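Local coordinates for protein luciferase-like enzymeAMP-CoA-ligase (Zophobas atratus, PDB 4W8O) that probably activates carboxylic acids as adenylates for transfer to coenzyme A, as a luciferase-like member of the ANL superfamily of AMP-binding enzymes, at residues S69-C74 with T117-F122; G94-N99 with D177-M182; L358-P363 with G375-K380. All coordinates share one frame; numbering follows the deposited sequence.

Contact 1 of 3, residues S69-C74 with T117-F122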
loop_
_atom_site.group_PDB
_atom_site.type_symbol
_atom_site.label_atom_id
_atom_site.label_comp_id
_atom_site.label_asym_id
_atom_site.label_seq_id
_atom_site.Cartn_x
_atom_site.Cartn_y
_atom_site.Cartn_z
ATOM N N SER A 69 -8.127 -19.945 6.848
ATOM C CA SER A 69 -6.945 -19.352 6.253
ATOM C C SER A 69 -6.757 -19.655 4.758
ATOM O O SER A 69 -6.052 -18.924 4.069
ATOM C CB SER A 69 -5.706 -19.793 7.026
ATOM O OG SER A 69 -5.436 -21.151 6.773
ATOM N N THR A 70 -7.358 -20.730 4.258
ATOM C CA THR A 70 -7.217 -21.087 2.842
ATOM C C THR A 70 -8.090 -20.238 1.897
ATOM O O THR A 70 -7.848 -20.210 0.703
ATOM C CB THR A 70 -7.508 -22.583 2.602
ATOM O OG1 THR A 70 -8.771 -22.929 3.174
ATOM C CG2 THR A 70 -6.426 -23.463 3.238
ATOM N N ASP A 71 -9.090 -19.544 2.430
ATOM C CA ASP A 71 -10.001 -18.767 1.602
ATOM C C ASP A 71 -9.440 -17.414 1.201
ATOM O O ASP A 71 -8.618 -16.844 1.900
ATOM C CB ASP A 71 -11.326 -18.546 2.322
ATOM C CG ASP A 71 -12.068 -19.828 2.562
ATOM O OD1 ASP A 71 -12.253 -20.588 1.595
ATOM O OD2 ASP A 71 -12.468 -20.076 3.715
ATOM N N VAL A 72 -9.909 -16.917 0.066
ATOM C CA VAL A 72 -9.614 -15.554 -0.399
ATOM C C VAL A 72 -10.838 -14.678 -0.156
ATOM O O VAL A 72 -11.946 -15.057 -0.509
ATOM C CB VAL A 72 -9.294 -15.537 -1.905
ATOM C CG1 VAL A 72 -9.135 -14.107 -2.429
ATOM C CG2 VAL A 72 -8.041 -16.348 -2.181
ATOM N N VAL A 73 -10.638 -13.512 0.449
ATOM C CA VAL A 73 -11.717 -12.564 0.654
ATOM C C VAL A 73 -11.367 -11.303 -0.127
ATOM O O VAL A 73 -10.276 -10.745 0.013
ATOM C CB VAL A 73 -11.936 -12.217 2.137
ATOM C CG1 VAL A 73 -13.113 -11.262 2.286
ATOM C CG2 VAL A 73 -12.175 -13.480 2.948
ATOM N N CYS A 74 -12.309 -10.872 -0.951
ATOM C CA CYS A 74 -12.094 -9.778 -1.868
ATOM C C CYS A 74 -12.872 -8.527 -1.462
ATOM O O CYS A 74 -13.901 -8.620 -0.796
ATOM C CB CYS A 74 -12.525 -10.245 -3.244
ATOM S SG CYS A 74 -11.985 -9.172 -4.564
ATOM N N THR A 117 -10.553 -16.097 -7.597
ATOM C CA THR A 117 -11.758 -16.871 -7.268
ATOM C C THR A 117 -12.145 -16.782 -5.787
ATOM O O THR A 117 -12.018 -17.755 -5.058
ATOM C CB THR A 117 -11.599 -18.348 -7.681
ATOM O OG1 THR A 117 -10.479 -18.924 -6.999
ATOM C CG2 THR A 117 -11.380 -18.471 -9.195
ATOM N N PRO A 118 -12.624 -15.604 -5.344
ATOM C CA PRO A 118 -12.867 -15.374 -3.918
ATOM C C PRO A 118 -14.111 -16.077 -3.374
ATOM O O PRO A 118 -15.045 -16.370 -4.116
ATOM C CB PRO A 118 -13.015 -13.857 -3.818
ATOM C CG PRO A 118 -13.432 -13.402 -5.175
ATOM C CD PRO A 118 -13.050 -14.461 -6.174
ATOM N N ARG A 119 -14.095 -16.352 -2.077
ATOM C CA ARG A 119 -15.228 -16.972 -1.418
ATOM C C ARG A 119 -16.269 -15.929 -1.056
ATOM O O ARG A 119 -17.461 -16.195 -1.079
ATOM C CB ARG A 119 -14.777 -17.689 -0.161
ATOM C CG ARG A 119 -15.929 -18.336 0.567
ATOM C CD ARG A 119 -15.439 -19.485 1.387
ATOM N NE ARG A 119 -16.474 -19.988 2.277
ATOM C CZ ARG A 119 -16.303 -21.028 3.079
ATOM N NH1 ARG A 119 -15.134 -21.672 3.098
ATOM N NH2 ARG A 119 -17.295 -21.425 3.873
ATOM N N ILE A 120 -15.802 -14.745 -0.696
ATOM C CA ILE A 120 -16.679 -13.638 -0.376
ATOM C C ILE A 120 -16.078 -12.408 -1.011
ATOM O O ILE A 120 -14.846 -12.280 -1.083
ATOM C CB ILE A 120 -16.770 -13.382 1.139
ATOM C CG1 ILE A 120 -17.479 -14.537 1.845
ATOM C CG2 ILE A 120 -17.505 -12.075 1.419
ATOM C CD1 ILE A 120 -17.349 -14.509 3.352
ATOM N N ILE A 121 -16.946 -11.511 -1.461
ATOM C CA ILE A 121 -16.525 -10.171 -1.851
ATOM C C ILE A 121 -17.387 -9.120 -1.153
ATOM O O ILE A 121 -18.618 -9.140 -1.255
ATOM C CB ILE A 121 -16.505 -9.967 -3.387
ATOM C CG1 ILE A 121 -16.234 -8.497 -3.720
ATOM C CG2 ILE A 121 -17.811 -10.393 -4.021
ATOM C CD1 ILE A 121 -15.724 -8.287 -5.123
ATOM N N PHE A 122 -16.726 -8.230 -0.419
ATOM C CA PHE A 122 -17.361 -7.042 0.157
ATOM C C PHE A 122 -17.346 -5.921 -0.881
ATOM O O PHE A 122 -16.295 -5.608 -1.450
ATOM C CB PHE A 122 -16.619 -6.582 1.418
ATOM C CG PHE A 122 -16.812 -7.495 2.605
ATOM C CD1 PHE A 122 -16.085 -8.667 2.720
ATOM C CD2 PHE A 122 -17.713 -7.175 3.608
ATOM C CE1 PHE A 122 -16.256 -9.516 3.812
ATOM C CE2 PHE A 122 -17.894 -8.013 4.697
ATOM C CZ PHE A 122 -17.164 -9.191 4.798
HETATM O O HOH W 1 -11.170 -18.596 -2.022
#
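Three main-chain hydrogen bonds establish strands 72-74 and 120-122 as parallel neighbours. Arg119 N meets Val72 O at 3.0 Å, nearly along the C=O axis. Cys74 N then gives an almost straight bond (174° at the hydrogen) to Ile120 O at 2.9 Å, in the carbonyl plane, and Cys74 O accepts from Phe122 N at 2.9 Å. Ahead of these bonds a water bridges the chains: it accepts from Val72 N and donates to Thr117 O, Thr117 being the positive-phi residue that follows helix 106-116.

Apolar packing occupies both faces of the sheet. On the face of Cys74 and Ile121, Cys74 SG, anti to the backbone N, reaches Ile121 CD1 at 3.9 Å, while Cys74 CB lies 3.7 Å from Pro118 CB. On the face of Val73, its CG1 approaches the Phe122 ring at the edge, in plane, 3.9 Å from CE1; that ring also meets Phe75.

One salt bridge lies beside the strands. The extended Arg119 brings NH1 to 3.2 Å from Asp71 OD2, with only a weak hydrogen bond to OD1. Carboxylate and guanidinium planes stand 82° apart, so no flat, two-pronged pairing forms, and Thr68 N also holds OD2. The chemistry implies a core junction of this alpha/beta sheet fixed by main-chain bonds and apolar packing, with the ion pair probably contributing less.

Contact 2 of 3, residues G94-N99 with D177-M182; sequences GAKVVN and DDTAVM
Asp178 lies at the margin of the pairing: its OD2 stands 4.9 Å from Lys96 NZ, too far for a bond, though the opposite charges would probably attract.

Thr179 is where Lys96 makes its grip. The lysine chain bends at chi2 (91°, away from any staggered position) and again at chi4, crossing the threonine side chain at about a right angle. Lys96 CG passes 3.9 Å from Thr179 CG2, and Lys96 NZ closes on Thr179 O at 2.9 Å in the carbonyl plane; the same ammonium is also bonded to Ser69 O, its strongest partner.

The carbonyl oxygen of Ala180 accepts two hydrogen bonds. Val97 N approaches Ala180 O at 3.1 Å from 31° above the carbonyl plane, and a water donates to that oxygen at 2.8 Å while also donating to Ala95 O. Ala180 and Val181 share one partner on strand 194-198, a classic beta bulge on the strand's other flank.

Val181 pairs with Val97, their CG2 methyls 4.1 Å apart, where strands 96-99 and 179-184 run as parallel neighbours in the mixed sheet; helix 199-211 meets the Val181 face through Phe202.

Met182 closes the register: its N donates to Val97 O at 3.0 Å, nearly along the C=O axis. Its CB rests against Val98 CG2, on the face away from Val97 and Val181, and a second water links Met182 O to Asn99 N.

With a lysine and two waters supplementing the two inter-strand amide bonds, the chemistry implies that strand carbonyls are satisfied here partly by groups outside the regular strand pairing.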
loop_
_atom_site.group_PDB
_atom_site.type_symbol
_atom_site.label_atom_id
_atom_site.label_comp_id
_atom_site.label_asym_id
_atom_site.label_seq_id
_atom_site.Cartn_x
_atom_site.Cartn_y
_atom_site.Cartn_z
ATOM N N GLY A 94 -6.438 -15.422 9.139
ATOM C CA GLY A 94 -5.376 -15.879 8.261
ATOM C C GLY A 94 -5.794 -16.030 6.802
ATOM O O GLY A 94 -5.042 -16.590 6.003
ATOM N N ALA A 95 -6.982 -15.542 6.445
ATOM C CA ALA A 95 -7.451 -15.612 5.060
ATOM C C ALA A 95 -6.664 -14.622 4.180
ATOM O O ALA A 95 -6.088 -13.641 4.677
ATOM C CB ALA A 95 -8.950 -15.337 4.981
ATOM N N LYS A 96 -6.631 -14.907 2.885
ATOM C CA LYS A 96 -5.934 -14.071 1.914
ATOM C C LYS A 96 -6.848 -12.902 1.566
ATOM O O LYS A 96 -8.014 -13.122 1.227
ATOM C CB LYS A 96 -5.622 -14.870 0.641
ATOM C CG LYS A 96 -4.570 -15.961 0.806
ATOM C CD LYS A 96 -5.136 -17.321 1.177
ATOM C CE LYS A 96 -4.033 -18.277 1.624
ATOM N NZ LYS A 96 -3.593 -18.050 3.035
ATOM N N VAL A 97 -6.336 -11.681 1.648
ATOM C CA VAL A 97 -7.128 -10.487 1.305
ATOM C C VAL A 97 -6.605 -9.808 0.053
ATOM O O VAL A 97 -5.397 -9.735 -0.167
ATOM C CB VAL A 97 -7.208 -9.449 2.451
ATOM C CG1 VAL A 97 -7.848 -10.073 3.677
ATOM C CG2 VAL A 97 -5.836 -8.865 2.798
ATOM N N VAL A 98 -7.536 -9.317 -0.762
ATOM C CA VAL A 98 -7.210 -8.686 -2.031
ATOM C C VAL A 98 -8.250 -7.624 -2.389
ATOM O O VAL A 98 -9.444 -7.814 -2.183
ATOM C CB VAL A 98 -7.074 -9.735 -3.167
ATOM C CG1 VAL A 98 -8.371 -10.498 -3.391
ATOM C CG2 VAL A 98 -6.618 -9.067 -4.459
ATOM N N ASN A 99 -7.788 -6.507 -2.928
ATOM C CA ASN A 99 -8.673 -5.406 -3.297
ATOM C C ASN A 99 -8.776 -5.212 -4.804
ATOM O O ASN A 99 -7.787 -5.353 -5.529
ATOM C CB ASN A 99 -8.194 -4.124 -2.623
ATOM C CG ASN A 99 -8.118 -4.265 -1.116
ATOM O OD1 ASN A 99 -9.118 -4.106 -0.433
ATOM N ND2 ASN A 99 -6.928 -4.608 -0.592
ATOM N N ASP A 177 4.633 -18.078 6.211
ATOM C CA ASP A 177 5.052 -18.054 4.802
ATOM C C ASP A 177 3.900 -18.273 3.821
ATOM O O ASP A 177 4.108 -18.235 2.611
ATOM C CB ASP A 177 6.154 -19.082 4.559
ATOM C CG ASP A 177 7.443 -18.707 5.246
ATOM O OD1 ASP A 177 7.861 -17.539 5.125
ATOM O OD2 ASP A 177 8.027 -19.570 5.918
ATOM N N ASP A 178 2.697 -18.520 4.336
ATOM C CA ASP A 178 1.510 -18.545 3.494
ATOM C C ASP A 178 1.184 -17.122 3.049
ATOM O O ASP A 178 1.609 -16.147 3.661
ATOM C CB ASP A 178 0.291 -19.111 4.233
ATOM C CG ASP A 178 0.350 -20.625 4.416
ATOM O OD1 ASP A 178 1.239 -21.293 3.831
ATOM O OD2 ASP A 178 -0.511 -21.153 5.164
ATOM N N THR A 179 0.395 -17.032 1.991
ATOM C CA THR A 179 -0.045 -15.761 1.452
ATOM C C THR A 179 -0.990 -15.048 2.422
ATOM O O THR A 179 -1.927 -15.654 2.955
ATOM C CB THR A 179 -0.725 -15.982 0.091
ATOM O OG1 THR A 179 0.201 -16.640 -0.780
ATOM C CG2 THR A 179 -1.175 -14.661 -0.531
ATOM N N ALA A 180 -0.709 -13.770 2.670
ATOM C CA ALA A 180 -1.547 -12.913 3.500
ATOM C C ALA A 180 -2.307 -11.876 2.674
ATOM O O ALA A 180 -3.491 -11.647 2.908
ATOM C CB ALA A 180 -0.690 -12.212 4.544
ATOM N N VAL A 181 -1.617 -11.258 1.716
ATOM C CA VAL A 181 -2.157 -10.168 0.898
ATOM C C VAL A 181 -1.769 -10.401 -0.566
ATOM O O VAL A 181 -0.648 -10.862 -0.844
ATOM C CB VAL A 181 -1.577 -8.797 1.327
ATOM C CG1 VAL A 181 -2.217 -7.663 0.549
ATOM C CG2 VAL A 181 -1.752 -8.557 2.817
ATOM N N MET A 182 -2.675 -10.060 -1.490
ATOM C CA MET A 182 -2.392 -10.136 -2.927
ATOM C C MET A 182 -2.572 -8.785 -3.629
ATOM O O MET A 182 -3.365 -7.956 -3.195
ATOM C CB MET A 182 -3.256 -11.205 -3.612
ATOM C CG MET A 182 -2.924 -12.631 -3.194
ATOM S SD MET A 182 -3.802 -13.933 -4.083
ATOM C CE MET A 182 -5.459 -13.686 -3.469
HETATM O O HOH W 2 -4.141 -11.548 5.600
HETATM O O HOH W 3 -5.053 -5.748 -2.683
#

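Contact 3 of 3, residues L358-P363 with G375-K380; sequences LKIVNP and GELRVK
Strands 358-362 and 375-380 run antiparallel at 146°, and four main-chain hydrogen bonds, two at each of the hydrogen-bonded pairs Lys359-Arg378 and Val361-Glu376, fix their register. The first pair is nearly ideal, Lys359 N to Arg378 O spanning 2.8 Å with 176° at the hydrogen; at the second, the donors sit above the carbonyl planes.

Leu358, Ile360, Leu377 and Val379 share one face. Ile360 and Leu377 lie side by side, with their CD1 methyls only 3.3 Å apart, tighter than usual carbon contact. Leu358 CD1 touches Val379 CG1 at 3.9 Å and also reaches Leu377 CD2. Gly375 fits beside Ile360 CG2 because it has no side chain: a CB there would clash with that methyl and with Val361 O.

These are the two arms of a beta hairpin, the second and third strands of a five-stranded antiparallel sheet in which strand 403-411 flanks residues 375-380.

On the opposite face, the extended Arg378 lays one side of its guanidinium against Val361 CG1, 3.7 Å from the plane. Arg378 NH2 donates to Glu376 OE1 at 2.8 Å within the guanidinium plane, forming a salt bridge, and NH1 pairs with Glu366 and Asp398. An alanine in place of Arg378 would probably uncover Val361 and leave Glu376, Glu366 and Asp398 without this shared counter-charge. Asp398 also receives Lys359 NZ, whose chain runs extended beyond CG along Arg378 CB, with CE 3.9 Å from that carbon.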
loop_
_atom_site.group_PDB
_atom_site.type_symbol
_atom_site.label_atom_id
_atom_site.label_comp_id
_atom_site.label_asym_id
_atom_site.label_seq_id
_atom_site.Cartn_x
_atom_site.Cartn_y
_atom_site.Cartn_z
ATOM N N LEU A 358 20.190 -3.376 -4.281
ATOM C CA LEU A 358 19.844 -2.895 -5.624
ATOM C C LEU A 358 21.061 -2.930 -6.540
ATOM O O LEU A 358 22.135 -2.434 -6.182
ATOM C CB LEU A 358 19.276 -1.473 -5.558
ATOM C CG LEU A 358 18.700 -0.924 -6.869
ATOM C CD1 LEU A 358 17.557 0.027 -6.577
ATOM C CD2 LEU A 358 19.750 -0.229 -7.733
ATOM N N LYS A 359 20.895 -3.529 -7.714
ATOM C CA LYS A 359 21.958 -3.578 -8.705
ATOM C C LYS A 359 21.446 -3.149 -10.074
ATOM O O LYS A 359 20.247 -3.240 -10.357
ATOM C CB LYS A 359 22.580 -4.982 -8.769
ATOM C CG LYS A 359 21.646 -6.080 -9.255
ATOM C CD LYS A 359 22.316 -7.447 -9.222
ATOM C CE LYS A 359 21.434 -8.492 -9.891
ATOM N NZ LYS A 359 22.014 -9.865 -9.886
ATOM N N ILE A 360 22.366 -2.651 -10.895
ATOM C CA ILE A 360 22.102 -2.312 -12.294
ATOM C C ILE A 360 22.838 -3.339 -13.146
ATOM O O ILE A 360 24.052 -3.490 -13.004
ATOM C CB ILE A 360 22.643 -0.916 -12.668
ATOM C CG1 ILE A 360 22.172 0.152 -11.678
ATOM C CG2 ILE A 360 22.249 -0.544 -14.095
ATOM C CD1 ILE A 360 20.725 0.537 -11.810
ATOM N N VAL A 361 22.117 -4.036 -14.023
ATOM C CA VAL A 361 22.707 -5.095 -14.842
ATOM C C VAL A 361 22.631 -4.770 -16.327
ATOM O O VAL A 361 21.577 -4.407 -16.854
ATOM C CB VAL A 361 22.020 -6.453 -14.581
ATOM C CG1 VAL A 361 22.511 -7.515 -15.556
ATOM C CG2 VAL A 361 22.280 -6.897 -13.152
ATOM N N ASN A 362 23.772 -4.905 -16.994
ATOM C CA ASN A 362 23.836 -4.866 -18.446
ATOM C C ASN A 362 23.242 -6.163 -19.009
ATOM O O ASN A 362 23.794 -7.230 -18.776
ATOM C CB ASN A 362 25.294 -4.704 -18.882
ATOM C CG ASN A 362 25.514 -5.032 -20.340
ATOM O OD1 ASN A 362 24.602 -4.937 -21.160
ATOM N ND2 ASN A 362 26.733 -5.432 -20.672
ATOM N N PRO A 363 22.123 -6.079 -19.753
ATOM C CA PRO A 363 21.430 -7.306 -20.187
ATOM C C PRO A 363 22.304 -8.252 -21.025
ATOM O O PRO A 363 22.598 -9.361 -20.575
ATOM C CB PRO A 363 20.224 -6.785 -20.982
ATOM C CG PRO A 363 20.537 -5.367 -21.315
ATOM C CD PRO A 363 21.451 -4.861 -20.240
ATOM N N GLY A 375 21.331 0.491 -17.135
ATOM C CA GLY A 375 21.042 -0.933 -17.291
ATOM C C GLY A 375 19.714 -1.253 -16.616
ATOM O O GLY A 375 18.960 -0.344 -16.274
ATOM N N GLU A 376 19.448 -2.538 -16.403
ATOM C CA GLU A 376 18.186 -2.984 -15.821
ATOM C C GLU A 376 18.297 -2.970 -14.297
ATOM O O GLU A 376 19.221 -3.571 -13.735
ATOM C CB GLU A 376 17.837 -4.398 -16.304
ATOM C CG GLU A 376 18.075 -4.646 -17.793
ATOM C CD GLU A 376 17.537 -5.987 -18.279
ATOM O OE1 GLU A 376 17.519 -6.964 -17.497
ATOM O OE2 GLU A 376 17.135 -6.069 -19.460
ATOM N N LEU A 377 17.378 -2.279 -13.629
ATOM C CA LEU A 377 17.340 -2.310 -12.159
ATOM C C LEU A 377 16.847 -3.652 -11.644
ATOM O O LEU A 377 15.764 -4.125 -12.016
ATOM C CB LEU A 377 16.461 -1.201 -11.578
ATOM C CG LEU A 377 17.205 0.096 -11.289
ATOM C CD1 LEU A 377 17.524 0.799 -12.599
ATOM C CD2 LEU A 377 16.396 0.996 -10.367
ATOM N N ARG A 378 17.649 -4.253 -10.777
ATOM C CA ARG A 378 17.271 -5.492 -10.118
ATOM C C ARG A 378 17.466 -5.362 -8.622
ATOM O O ARG A 378 18.431 -4.752 -8.166
ATOM C CB ARG A 378 18.077 -6.651 -10.684
ATOM C CG ARG A 378 18.010 -6.701 -12.198
ATOM C CD ARG A 378 18.307 -8.079 -12.718
ATOM N NE ARG A 378 18.335 -8.098 -14.177
ATOM C CZ ARG A 378 18.977 -9.008 -14.902
ATOM N NH1 ARG A 378 19.653 -9.983 -14.311
ATOM N NH2 ARG A 378 18.950 -8.937 -16.222
ATOM N N VAL A 379 16.545 -5.948 -7.863
ATOM C CA VAL A 379 16.453 -5.707 -6.426
ATOM C C VAL A 379 16.186 -6.999 -5.654
ATOM O O VAL A 379 15.663 -7.966 -6.217
ATOM C CB VAL A 379 15.347 -4.673 -6.124
ATOM C CG1 VAL A 379 15.678 -3.342 -6.790
ATOM C CG2 VAL A 379 13.990 -5.172 -6.598
ATOM N N LYS A 380 16.563 -7.010 -4.372
ATOM C CA LYS A 380 16.410 -8.197 -3.530
ATOM C C LYS A 380 16.282 -7.824 -2.062
ATOM O O LYS A 380 17.065 -7.042 -1.552
ATOM C CB LYS A 380 17.600 -9.142 -3.711
ATOM C CG LYS A 380 17.427 -10.490 -3.024
ATOM C CD LYS A 380 18.576 -11.422 -3.362
ATOM C CE LYS A 380 18.451 -12.767 -2.662
ATOM N NZ LYS A 380 19.554 -13.690 -3.069
#

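Contacts 1 and 2 are adjoining seams of one mixed sheet, their centres 9 Å apart. Strands 120-124, 72-76, 96-99 and 179-184 follow one another across it, all parallel, so the two inner strands link the contacts, with Val73 N lying 2.8 Å from Lys96 O. Along the chain their segments alternate, and helices 85-92 and 106-116 make the connections between the first three strands. Contact 3 comes later, in a separate antiparallel sheet, its centre about 36 Å from that of contact 1 and 29 Å from that of contact 2, without touching either. The AMP-binding family region thus combines an alpha/beta layer with a distinct antiparallel sheet.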